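Local coordinates for aminomethyltransferase (Bartonella henselae, PDB 3GIR), which is an aminomethyltransferase that combines a folate-binding domain with a C-terminal barrel domain of the glycine cleavage T-protein type, at residues 32-42 / 51-61; 254-262 / 383-391. One frame throughout, in Å; residues are numbered along the deposited sequence.

Contact 1 (32-42 / 51-61); sequences SLKTLPLYELH and AFAGWRMPLTY
The indole of Trp55 carries the side chain of Lys34 over one face: CB lies 3.7 Å from the centroid of the six-membered ring of Trp55, a CH-pi contact, and CD continues over the CE2-NE1 bond. With chi2 to chi4 extended, the lysine runs across the indole instead of rising from it. In the indole plane, at the edge, a water accepts from Trp55 NE1 and also from Lys34 NZ, bridging the two polar ends. Leu33 CD1 sits over one face of the Arg56 guanidinium, 3.7 Å from Arg56 NH2. Arg56 NH1 donates to two waters in the guanidinium plane; one donates to Leu33 O and the other is hydrogen-bonded to Thr35 OG1. Farther along, Pro58 CG stands over the centre of the His42 imidazole, 3.9 Å from its centroid. His42 ND1 lies in the plane of the Tyr61 ring, 2.7 Å from Tyr61 OH, while His42 NE2 is hydrogen-bonded to Asp80.

Between the Lys34-Trp55 face and the face with Arg56, the backbones form a short parallel pairing, centred on Lys34 beside Trp55. Lys34 N donates to Gly54 O (2.9 Å) and Arg56 N to Lys34 O (3.0 Å). Strand 34-35 thereby becomes an outer strand of a small mixed sheet whose middle strand, 55-60, forms a beta hairpin with 48-52 through a type I' turn, Phe52 to Trp55. A water links Leu36 N to Arg56 O where the chain leaves the strand.

In Leu36, chi1 (-70°) carries CG toward Arg56 O and Met57 SD, and from there the methyls part: CD1 meets Pro58 CD tip to tip at 3.6 Å, and CD2 touches Met57 SD and Trp55 CE3. At the hairpin end, Leu33 CD2 packs on Ala51 CB, 3.8 Å away.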
loop_
_atom_site.group_PDB
_atom_site.type_symbol
_atom_site.label_atom_id
_atom_site.label_comp_id
_atom_site.label_asym_id
_atom_site.label_seq_id
_atom_site.Cartn_x
_atom_site.Cartn_y
_atom_site.Cartn_z
ATOM N N SER A 32 6.656 -24.597 -2.322
ATOM C CA SER A 32 7.530 -23.536 -1.760
ATOM C C SER A 32 6.948 -22.086 -1.816
ATOM O O SER A 32 7.271 -21.240 -0.937
ATOM C CB SER A 32 8.907 -23.576 -2.436
ATOM O OG SER A 32 9.791 -22.644 -1.796
ATOM N N LEU A 33 6.121 -21.761 -2.817
ATOM C CA LEU A 33 5.275 -20.549 -2.655
ATOM C C LEU A 33 4.273 -20.800 -1.516
ATOM O O LEU A 33 3.734 -21.864 -1.380
ATOM C CB LEU A 33 4.516 -20.154 -3.930
ATOM C CG LEU A 33 5.369 -19.629 -5.084
ATOM C CD1 LEU A 33 4.480 -19.396 -6.285
ATOM C CD2 LEU A 33 6.099 -18.311 -4.734
ATOM N N LYS A 34 4.009 -19.766 -0.727
ATOM C CA LYS A 34 2.995 -19.856 0.314
ATOM C C LYS A 34 1.617 -19.898 -0.282
ATOM O O LYS A 34 1.346 -19.308 -1.338
ATOM C CB LYS A 34 3.121 -18.672 1.253
ATOM C CG LYS A 34 4.477 -18.669 2.094
ATOM C CD LYS A 34 4.663 -17.269 2.725
ATOM C CE LYS A 34 5.937 -17.109 3.495
ATOM N NZ LYS A 34 6.158 -15.652 3.754
ATOM N N THR A 35 0.715 -20.577 0.410
ATOM C CA THR A 35 -0.643 -20.794 -0.073
ATOM C C THR A 35 -1.651 -19.910 0.728
ATOM O O THR A 35 -1.703 -19.973 1.948
ATOM C CB THR A 35 -1.006 -22.248 0.061
ATOM O OG1 THR A 35 -0.112 -22.993 -0.796
ATOM C CG2 THR A 35 -2.412 -22.536 -0.356
ATOM N N LEU A 36 -2.514 -19.219 0.021
ATOM C CA LEU A 36 -3.612 -18.459 0.645
ATOM C C LEU A 36 -4.573 -19.382 1.319
ATOM O O LEU A 36 -4.975 -20.423 0.767
ATOM C CB LEU A 36 -4.386 -17.698 -0.418
ATOM C CG LEU A 36 -3.642 -16.530 -1.045
ATOM C CD1 LEU A 36 -4.381 -16.057 -2.326
ATOM C CD2 LEU A 36 -3.394 -15.353 -0.051
ATOM N N PRO A 37 -4.970 -19.013 2.531
ATOM C CA PRO A 37 -6.085 -19.797 3.135
ATOM C C PRO A 37 -7.294 -20.042 2.277
ATOM O O PRO A 37 -7.866 -21.145 2.296
ATOM C CB PRO A 37 -6.440 -18.918 4.353
ATOM C CG PRO A 37 -5.180 -18.252 4.743
ATOM C CD PRO A 37 -4.513 -17.933 3.409
ATOM N N LEU A 38 -7.722 -19.058 1.478
ATOM C CA LEU A 38 -8.865 -19.174 0.582
ATOM C C LEU A 38 -8.511 -19.612 -0.868
ATOM O O LEU A 38 -9.293 -19.404 -1.778
ATOM C CB LEU A 38 -9.593 -17.855 0.553
ATOM C CG LEU A 38 -10.116 -17.367 1.904
ATOM C CD1 LEU A 38 -10.846 -16.029 1.698
ATOM C CD2 LEU A 38 -11.043 -18.435 2.588
ATOM N N TYR A 39 -7.342 -20.259 -1.027
ATOM C CA TYR A 39 -6.890 -20.716 -2.346
ATOM C C TYR A 39 -7.979 -21.437 -3.109
ATOM O O TYR A 39 -8.209 -21.161 -4.290
ATOM C CB TYR A 39 -5.672 -21.627 -2.230
ATOM C CG TYR A 39 -5.305 -22.290 -3.542
ATOM C CD1 TYR A 39 -4.587 -21.599 -4.489
ATOM C CD2 TYR A 39 -5.753 -23.571 -3.846
ATOM C CE1 TYR A 39 -4.211 -22.174 -5.715
ATOM C CE2 TYR A 39 -5.420 -24.166 -5.108
ATOM C CZ TYR A 39 -4.640 -23.433 -6.011
ATOM O OH TYR A 39 -4.301 -23.946 -7.220
ATOM N N GLU A 40 -8.714 -22.350 -2.425
ATOM C CA GLU A 40 -9.752 -23.085 -3.157
ATOM C C GLU A 40 -10.876 -22.222 -3.764
ATOM O O GLU A 40 -11.416 -22.533 -4.848
ATOM C CB GLU A 40 -10.383 -24.161 -2.241
ATOM C CG GLU A 40 -9.473 -25.317 -1.993
ATOM C CD GLU A 40 -10.112 -26.340 -0.998
ATOM O OE1 GLU A 40 -11.378 -26.356 -0.860
ATOM O OE2 GLU A 40 -9.356 -27.106 -0.348
ATOM N N LEU A 41 -11.262 -21.112 -3.099
ATOM C CA LEU A 41 -12.194 -20.179 -3.662
ATOM C C LEU A 41 -11.658 -19.562 -4.951
ATOM O O LEU A 41 -12.435 -19.333 -5.905
ATOM C CB LEU A 41 -12.602 -19.037 -2.690
ATOM C CG LEU A 41 -13.393 -19.359 -1.442
ATOM C CD1 LEU A 41 -13.837 -18.070 -0.691
ATOM C CD2 LEU A 41 -14.612 -20.241 -1.863
ATOM N N HIS A 42 -10.381 -19.259 -4.950
ATOM C CA HIS A 42 -9.769 -18.663 -6.126
ATOM C C HIS A 42 -9.727 -19.675 -7.260
ATOM O O HIS A 42 -10.032 -19.296 -8.408
ATOM C CB HIS A 42 -8.390 -18.067 -5.817
ATOM C CG HIS A 42 -8.465 -17.045 -4.748
ATOM N ND1 HIS A 42 -9.231 -15.909 -4.895
ATOM C CD2 HIS A 42 -7.943 -17.006 -3.494
ATOM C CE1 HIS A 42 -9.134 -15.179 -3.795
ATOM N NE2 HIS A 42 -8.407 -15.839 -2.904
ATOM N N ALA A 51 3.447 -15.870 -8.784
ATOM C CA ALA A 51 4.231 -15.562 -7.600
ATOM C C ALA A 51 4.265 -14.091 -7.343
ATOM O O ALA A 51 4.505 -13.271 -8.244
ATOM C CB ALA A 51 5.696 -16.025 -7.786
ATOM N N PHE A 52 4.006 -13.741 -6.088
ATOM C CA PHE A 52 4.207 -12.371 -5.576
ATOM C C PHE A 52 4.596 -12.457 -4.145
ATOM O O PHE A 52 3.905 -13.062 -3.328
ATOM C CB PHE A 52 2.930 -11.537 -5.696
ATOM C CG PHE A 52 3.108 -10.165 -5.153
ATOM C CD1 PHE A 52 3.896 -9.256 -5.833
ATOM C CD2 PHE A 52 2.557 -9.820 -3.961
ATOM C CE1 PHE A 52 4.095 -7.988 -5.343
ATOM C CE2 PHE A 52 2.756 -8.522 -3.453
ATOM C CZ PHE A 52 3.514 -7.624 -4.153
ATOM N N ALA A 53 5.723 -11.809 -3.840
ATOM C CA ALA A 53 6.238 -11.704 -2.461
ATOM C C ALA A 53 6.285 -13.004 -1.756
ATOM O O ALA A 53 6.066 -13.103 -0.547
ATOM C CB ALA A 53 5.384 -10.631 -1.620
ATOM N N GLY A 54 6.579 -14.078 -2.498
ATOM C CA GLY A 54 6.662 -15.410 -1.944
ATOM C C GLY A 54 5.394 -16.228 -1.782
ATOM O O GLY A 54 5.436 -17.347 -1.251
ATOM N N TRP A 55 4.276 -15.657 -2.277
ATOM C CA TRP A 55 2.990 -16.270 -2.272
ATOM C C TRP A 55 2.489 -16.598 -3.663
ATOM O O TRP A 55 2.814 -15.906 -4.591
ATOM C CB TRP A 55 1.925 -15.303 -1.685
ATOM C CG TRP A 55 2.150 -15.035 -0.186
ATOM C CD1 TRP A 55 3.071 -14.251 0.340
ATOM C CD2 TRP A 55 1.375 -15.562 0.896
ATOM N NE1 TRP A 55 2.951 -14.230 1.736
ATOM C CE2 TRP A 55 1.924 -15.047 2.090
ATOM C CE3 TRP A 55 0.280 -16.401 0.970
ATOM C CZ2 TRP A 55 1.357 -15.314 3.364
ATOM C CZ3 TRP A 55 -0.278 -16.689 2.222
ATOM C CH2 TRP A 55 0.282 -16.149 3.392
ATOM N N ARG A 56 1.690 -17.641 -3.759
ATOM C CA ARG A 56 0.947 -17.971 -4.985
ATOM C C ARG A 56 -0.385 -17.152 -4.946
ATOM O O ARG A 56 -1.323 -17.455 -4.173
ATOM C CB ARG A 56 0.702 -19.467 -5.173
ATOM C CG ARG A 56 -0.192 -19.770 -6.404
ATOM C CD ARG A 56 -0.291 -21.238 -6.795
ATOM N NE ARG A 56 0.971 -21.708 -7.263
ATOM C CZ ARG A 56 1.886 -22.364 -6.559
ATOM N NH1 ARG A 56 1.666 -22.706 -5.287
ATOM N NH2 ARG A 56 3.039 -22.699 -7.142
ATOM N N MET A 57 -0.461 -16.165 -5.803
ATOM C CA MET A 57 -1.588 -15.189 -5.752
ATOM C C MET A 57 -2.420 -15.229 -7.013
ATOM O O MET A 57 -1.851 -15.472 -8.099
ATOM C CB MET A 57 -1.068 -13.769 -5.539
ATOM C CG MET A 57 -0.313 -13.534 -4.258
ATOM S SD MET A 57 -1.332 -13.759 -2.798
ATOM C CE MET A 57 -2.322 -12.219 -2.836
ATOM N N PRO A 58 -3.699 -14.916 -6.924
ATOM C CA PRO A 58 -4.501 -14.814 -8.134
ATOM C C PRO A 58 -4.147 -13.523 -8.849
ATOM O O PRO A 58 -4.388 -12.409 -8.342
ATOM C CB PRO A 58 -5.958 -14.870 -7.583
ATOM C CG PRO A 58 -5.846 -14.435 -6.129
ATOM C CD PRO A 58 -4.507 -14.776 -5.696
ATOM N N LEU A 59 -3.545 -13.634 -10.034
ATOM C CA LEU A 59 -3.205 -12.420 -10.824
ATOM C C LEU A 59 -4.393 -11.841 -11.572
ATOM O O LEU A 59 -4.507 -10.620 -11.732
ATOM C CB LEU A 59 -2.105 -12.734 -11.862
ATOM C CG LEU A 59 -0.836 -13.326 -11.249
ATOM C CD1 LEU A 59 0.256 -13.499 -12.368
ATOM C CD2 LEU A 59 -0.259 -12.539 -10.027
ATOM N N THR A 60 -5.267 -12.727 -12.058
ATOM C CA THR A 60 -6.454 -12.324 -12.775
ATOM C C THR A 60 -7.462 -13.458 -12.732
ATOM O O THR A 60 -7.105 -14.570 -12.322
ATOM C CB THR A 60 -6.115 -11.873 -14.198
ATOM O OG1 THR A 60 -7.281 -11.348 -14.859
ATOM C CG2 THR A 60 -5.511 -12.992 -15.021
ATOM N N TYR A 61 -8.705 -13.081 -13.013
ATOM C CA TYR A 61 -9.832 -13.998 -13.063
ATOM C C TYR A 61 -10.393 -13.982 -14.477
ATOM O O TYR A 61 -9.948 -13.216 -15.354
ATOM C CB TYR A 61 -10.840 -13.580 -12.035
ATOM C CG TYR A 61 -10.351 -13.722 -10.616
ATOM C CD1 TYR A 61 -10.622 -14.848 -9.849
ATOM C CD2 TYR A 61 -9.646 -12.688 -10.036
ATOM C CE1 TYR A 61 -10.234 -14.913 -8.525
ATOM C CE2 TYR A 61 -9.226 -12.759 -8.725
ATOM C CZ TYR A 61 -9.549 -13.844 -7.959
ATOM O OH TYR A 61 -9.094 -13.889 -6.642
HETATM O O HOH W 1 7.696 -18.245 -0.289
HETATM O O HOH W 2 3.407 -23.948 -3.312
HETATM O O HOH W 3 4.899 -12.984 3.694
HETATM O O HOH W 4 6.717 -14.155 1.768
HETATM O O HOH W 5 -0.813 -22.204 -3.478
HETATM O O HOH W 6 -2.376 -19.573 -2.860
#

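Contact 2 (254-262 / 383-391); sequences LRLEAGLCL and LPFVEQRYF
Glu257 O takes two backbone N-H groups from the facing loop. Val386 N donates to Glu257 O at 3.2 Å (N-H...O 156°), approaching tilted 35° from the carbonyl plane; Phe385 N also points to Glu257 O, at 2.9 Å, but its bond is bent and weak. A third bond comes from a side chain: Gln388, extended beyond CG, brings NE2 to 3.1 Å from Ala258 O, again bent and weak. Consecutive carbonyls at the end of helix 248-257 are thus met by donors from segment 383-391. The carboxylate of Glu257 has partners of its own, a salt bridge from OE1 to Arg73 and a hydrogen bond from Phe347 N to OE2, which should restrain its rotation.

Van der Waals and ring-edge contacts surround these bonds. Val386 has CG1 opposite the backbone N (chi1 171°), which puts CG2 beside that N and against Glu257, 3.6 Å from Glu257 CD; the two side chains cross obliquely. Pro384, behind a cis peptide bond, rests CB against Ala258 O at 3.4 Å and near Glu257 O as well. The Phe385 ring turns its edge to the helix, with Leu256 O in the ring plane and 3.7 Å from Phe385 CD1, and stacks on His381. Leu260 CD2 approaches Tyr390 OH more loosely.

Within 254-262, Arg255 NH1 reaches back to Leu260 O at 2.9 Å, in the guanidinium plane, tying down the chain just past the helix; salt bridges join the same guanidinium to Asp266 and Asp252. Gly259, at positive phi, passes close to Leu383 and Pro384. Its N bonds to Leu256 O and Leu260 N to Arg255 O, completing the Schellman motif that ends helix 248-257, against which the loop following strand 374-381 is laid.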
loop_
_atom_site.group_PDB
_atom_site.type_symbol
_atom_site.label_atom_id
_atom_site.label_comp_id
_atom_site.label_asym_id
_atom_site.label_seq_id
_atom_site.Cartn_x
_atom_site.Cartn_y
_atom_site.Cartn_z
ATOM N N LEU A 254 -4.963 -0.260 -10.345
ATOM C CA LEU A 254 -5.719 0.651 -9.499
ATOM C C LEU A 254 -4.832 1.512 -8.642
ATOM O O LEU A 254 -5.059 2.763 -8.541
ATOM C CB LEU A 254 -6.769 -0.082 -8.651
ATOM C CG LEU A 254 -7.920 -0.725 -9.409
ATOM C CD1 LEU A 254 -8.498 -1.849 -8.534
ATOM C CD2 LEU A 254 -9.055 0.278 -9.811
ATOM N N ARG A 255 -3.940 0.893 -7.880
ATOM C CA ARG A 255 -3.090 1.627 -7.006
ATOM C C ARG A 255 -2.183 2.600 -7.753
ATOM O O ARG A 255 -1.902 3.688 -7.237
ATOM C CB ARG A 255 -2.302 0.705 -6.066
ATOM C CG ARG A 255 -1.192 -0.138 -6.725
ATOM C CD ARG A 255 0.072 0.607 -6.675
ATOM N NE ARG A 255 1.071 -0.098 -7.468
ATOM C CZ ARG A 255 2.317 0.319 -7.710
ATOM N NH1 ARG A 255 2.808 1.434 -7.223
ATOM N NH2 ARG A 255 3.094 -0.483 -8.447
ATOM N N LEU A 256 -1.698 2.197 -8.906
ATOM C CA LEU A 256 -0.803 3.048 -9.690
ATOM C C LEU A 256 -1.518 4.269 -10.240
ATOM O O LEU A 256 -1.026 5.399 -10.105
ATOM C CB LEU A 256 -0.129 2.196 -10.771
ATOM C CG LEU A 256 0.869 2.864 -11.731
ATOM C CD1 LEU A 256 1.857 3.742 -10.930
ATOM C CD2 LEU A 256 1.507 1.812 -12.669
ATOM N N GLU A 257 -2.726 4.099 -10.743
ATOM C CA GLU A 257 -3.628 5.281 -11.069
ATOM C C GLU A 257 -3.814 6.233 -9.886
ATOM O O GLU A 257 -3.898 7.440 -10.038
ATOM C CB GLU A 257 -4.977 4.809 -11.584
ATOM C CG GLU A 257 -4.980 4.357 -12.972
ATOM C CD GLU A 257 -6.366 4.022 -13.466
ATOM O OE1 GLU A 257 -7.269 3.887 -12.603
ATOM O OE2 GLU A 257 -6.564 3.862 -14.693
ATOM N N ALA A 258 -3.970 5.669 -8.681
ATOM C CA ALA A 258 -4.161 6.415 -7.424
ATOM C C ALA A 258 -2.885 7.065 -6.860
ATOM O O ALA A 258 -2.937 7.707 -5.846
ATOM C CB ALA A 258 -4.851 5.548 -6.315
ATOM N N GLY A 259 -1.770 6.846 -7.504
ATOM C CA GLY A 259 -0.505 7.363 -7.084
ATOM C C GLY A 259 0.143 6.739 -5.872
ATOM O O GLY A 259 0.992 7.386 -5.188
ATOM N N LEU A 260 -0.252 5.510 -5.545
ATOM C CA LEU A 260 0.184 4.868 -4.323
ATOM C C LEU A 260 1.423 4.074 -4.520
ATOM O O LEU A 260 1.550 3.371 -5.512
ATOM C CB LEU A 260 -0.944 4.005 -3.757
ATOM C CG LEU A 260 -2.304 4.695 -3.632
ATOM C CD1 LEU A 260 -3.405 3.711 -3.198
ATOM C CD2 LEU A 260 -2.132 5.827 -2.662
ATOM N N CYS A 261 2.322 4.114 -3.554
ATOM C CA CYS A 261 3.594 3.353 -3.670
ATOM C C CYS A 261 3.444 1.878 -3.406
ATOM O O CYS A 261 2.622 1.446 -2.560
ATOM C CB CYS A 261 4.620 3.860 -2.692
ATOM S SG CYS A 261 5.237 5.498 -3.148
ATOM N N LEU A 262 4.294 1.094 -4.070
ATOM C CA LEU A 262 4.421 -0.327 -3.787
ATOM C C LEU A 262 5.839 -0.567 -3.259
ATOM O O LEU A 262 6.838 -0.377 -3.988
ATOM C CB LEU A 262 4.069 -1.187 -5.003
ATOM C CG LEU A 262 4.449 -2.659 -4.813
ATOM C CD1 LEU A 262 3.525 -3.188 -3.713
ATOM C CD2 LEU A 262 4.298 -3.420 -6.128
ATOM N N LEU A 383 0.617 13.311 -9.719
ATOM C CA LEU A 383 -0.094 12.165 -9.135
ATOM C C LEU A 383 -1.156 12.703 -8.188
ATOM O O LEU A 383 -0.944 13.769 -7.594
ATOM C CB LEU A 383 0.886 11.307 -8.405
ATOM C CG LEU A 383 1.971 10.593 -9.240
ATOM C CD1 LEU A 383 3.002 9.970 -8.264
ATOM C CD2 LEU A 383 1.293 9.604 -10.215
ATOM N N PRO A 384 -2.290 12.004 -8.046
ATOM C CA PRO A 384 -2.631 10.784 -8.765
ATOM C C PRO A 384 -3.042 11.062 -10.201
ATOM O O PRO A 384 -3.385 12.187 -10.590
ATOM C CB PRO A 384 -3.813 10.215 -7.982
ATOM C CG PRO A 384 -4.453 11.461 -7.431
ATOM C CD PRO A 384 -3.410 12.485 -7.211
ATOM N N PHE A 385 -3.058 10.015 -11.015
ATOM C CA PHE A 385 -3.556 10.112 -12.356
ATOM C C PHE A 385 -5.059 10.221 -12.427
ATOM O O PHE A 385 -5.615 10.786 -13.401
ATOM C CB PHE A 385 -3.134 8.878 -13.157
ATOM C CG PHE A 385 -1.655 8.802 -13.480
ATOM C CD1 PHE A 385 -0.765 8.005 -12.716
ATOM C CD2 PHE A 385 -1.145 9.505 -14.561
ATOM C CE1 PHE A 385 0.595 7.918 -13.046
ATOM C CE2 PHE A 385 0.192 9.384 -14.895
ATOM C CZ PHE A 385 1.060 8.654 -14.105
ATOM N N VAL A 386 -5.737 9.547 -11.494
ATOM C CA VAL A 386 -7.181 9.507 -11.432
ATOM C C VAL A 386 -7.597 10.083 -10.071
ATOM O O VAL A 386 -7.028 9.788 -9.032
ATOM C CB VAL A 386 -7.683 8.016 -11.638
ATOM C CG1 VAL A 386 -9.183 7.922 -11.366
ATOM C CG2 VAL A 386 -7.319 7.506 -13.033
ATOM N N GLU A 387 -8.679 10.863 -10.086
ATOM C CA GLU A 387 -9.163 11.560 -8.927
ATOM C C GLU A 387 -9.547 10.579 -7.807
ATOM O O GLU A 387 -10.200 9.589 -8.083
ATOM C CB GLU A 387 -10.432 12.326 -9.316
ATOM C CG GLU A 387 -10.816 13.479 -8.374
ATOM C CD GLU A 387 -12.225 14.055 -8.685
ATOM O OE1 GLU A 387 -12.767 13.815 -9.800
ATOM O OE2 GLU A 387 -12.787 14.727 -7.791
ATOM N N GLN A 388 -9.084 10.869 -6.595
ATOM C CA GLN A 388 -9.417 10.054 -5.433
ATOM C C GLN A 388 -10.806 10.351 -4.940
ATOM O O GLN A 388 -11.241 11.474 -5.111
ATOM C CB GLN A 388 -8.402 10.210 -4.330
ATOM C CG GLN A 388 -7.024 9.676 -4.814
ATOM C CD GLN A 388 -5.917 10.063 -3.879
ATOM O OE1 GLN A 388 -6.057 10.959 -3.068
ATOM N NE2 GLN A 388 -4.783 9.353 -3.988
ATOM N N ARG A 389 -11.493 9.289 -4.455
ATOM C CA ARG A 389 -12.895 9.375 -4.050
ATOM C C ARG A 389 -13.086 8.764 -2.637
ATOM O O ARG A 389 -14.047 8.033 -2.342
ATOM C CB ARG A 389 -13.814 8.786 -5.143
ATOM C CG ARG A 389 -13.690 9.612 -6.478
ATOM C CD ARG A 389 -14.709 9.245 -7.581
ATOM N NE ARG A 389 -14.249 8.113 -8.370
ATOM C CZ ARG A 389 -13.288 8.123 -9.308
ATOM N NH1 ARG A 389 -12.978 6.966 -9.878
ATOM N NH2 ARG A 389 -12.628 9.238 -9.675
ATOM N N TYR A 390 -12.184 9.137 -1.727
ATOM C CA TYR A 390 -12.256 8.688 -0.348
ATOM C C TYR A 390 -13.494 9.238 0.360
ATOM O O TYR A 390 -13.989 10.323 -0.024
ATOM C CB TYR A 390 -11.027 9.073 0.433
ATOM C CG TYR A 390 -9.701 8.533 -0.118
ATOM C CD1 TYR A 390 -9.539 7.204 -0.406
ATOM C CD2 TYR A 390 -8.633 9.369 -0.314
ATOM C CE1 TYR A 390 -8.335 6.738 -0.884
ATOM C CE2 TYR A 390 -7.417 8.936 -0.791
ATOM C CZ TYR A 390 -7.257 7.591 -1.042
ATOM O OH TYR A 390 -6.032 7.088 -1.461
ATOM N N PHE A 391 -14.033 8.532 1.342
ATOM C CA PHE A 391 -15.241 8.953 2.055
ATOM C C PHE A 391 -14.961 10.284 2.800
ATOM O O PHE A 391 -13.978 10.428 3.470
ATOM C CB PHE A 391 -15.618 7.901 3.072
ATOM C CG PHE A 391 -16.899 8.199 3.818
ATOM C CD1 PHE A 391 -18.090 8.193 3.150
ATOM C CD2 PHE A 391 -16.853 8.414 5.176
ATOM C CE1 PHE A 391 -19.297 8.453 3.854
ATOM C CE2 PHE A 391 -18.049 8.698 5.901
ATOM C CZ PHE A 391 -19.264 8.674 5.207
#

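In the fold
The modelled chain starts at Ser32, and contact 1 forms almost at once: only eight residues separate 32-42 from 51-61, so it closes a short loop, setting strand 34-35 and helix 39-44 against the 48-52/55-60 hairpin. Contact 2 opens much later and spans 120 residues, bringing the loop after strand 374-381 back to the end of helix 248-257. The two are in series, neither nesting nor crossing. Their centres are 25 Å apart, with nearest atoms about 4 Å apart but not touching. Helix 248-257 relates them: Leu248 is packed by Phe52, Met57 and Leu59, while the helix's C-terminal end takes part in contact 2, where the folate-binding family region meets the C-terminal barrel region.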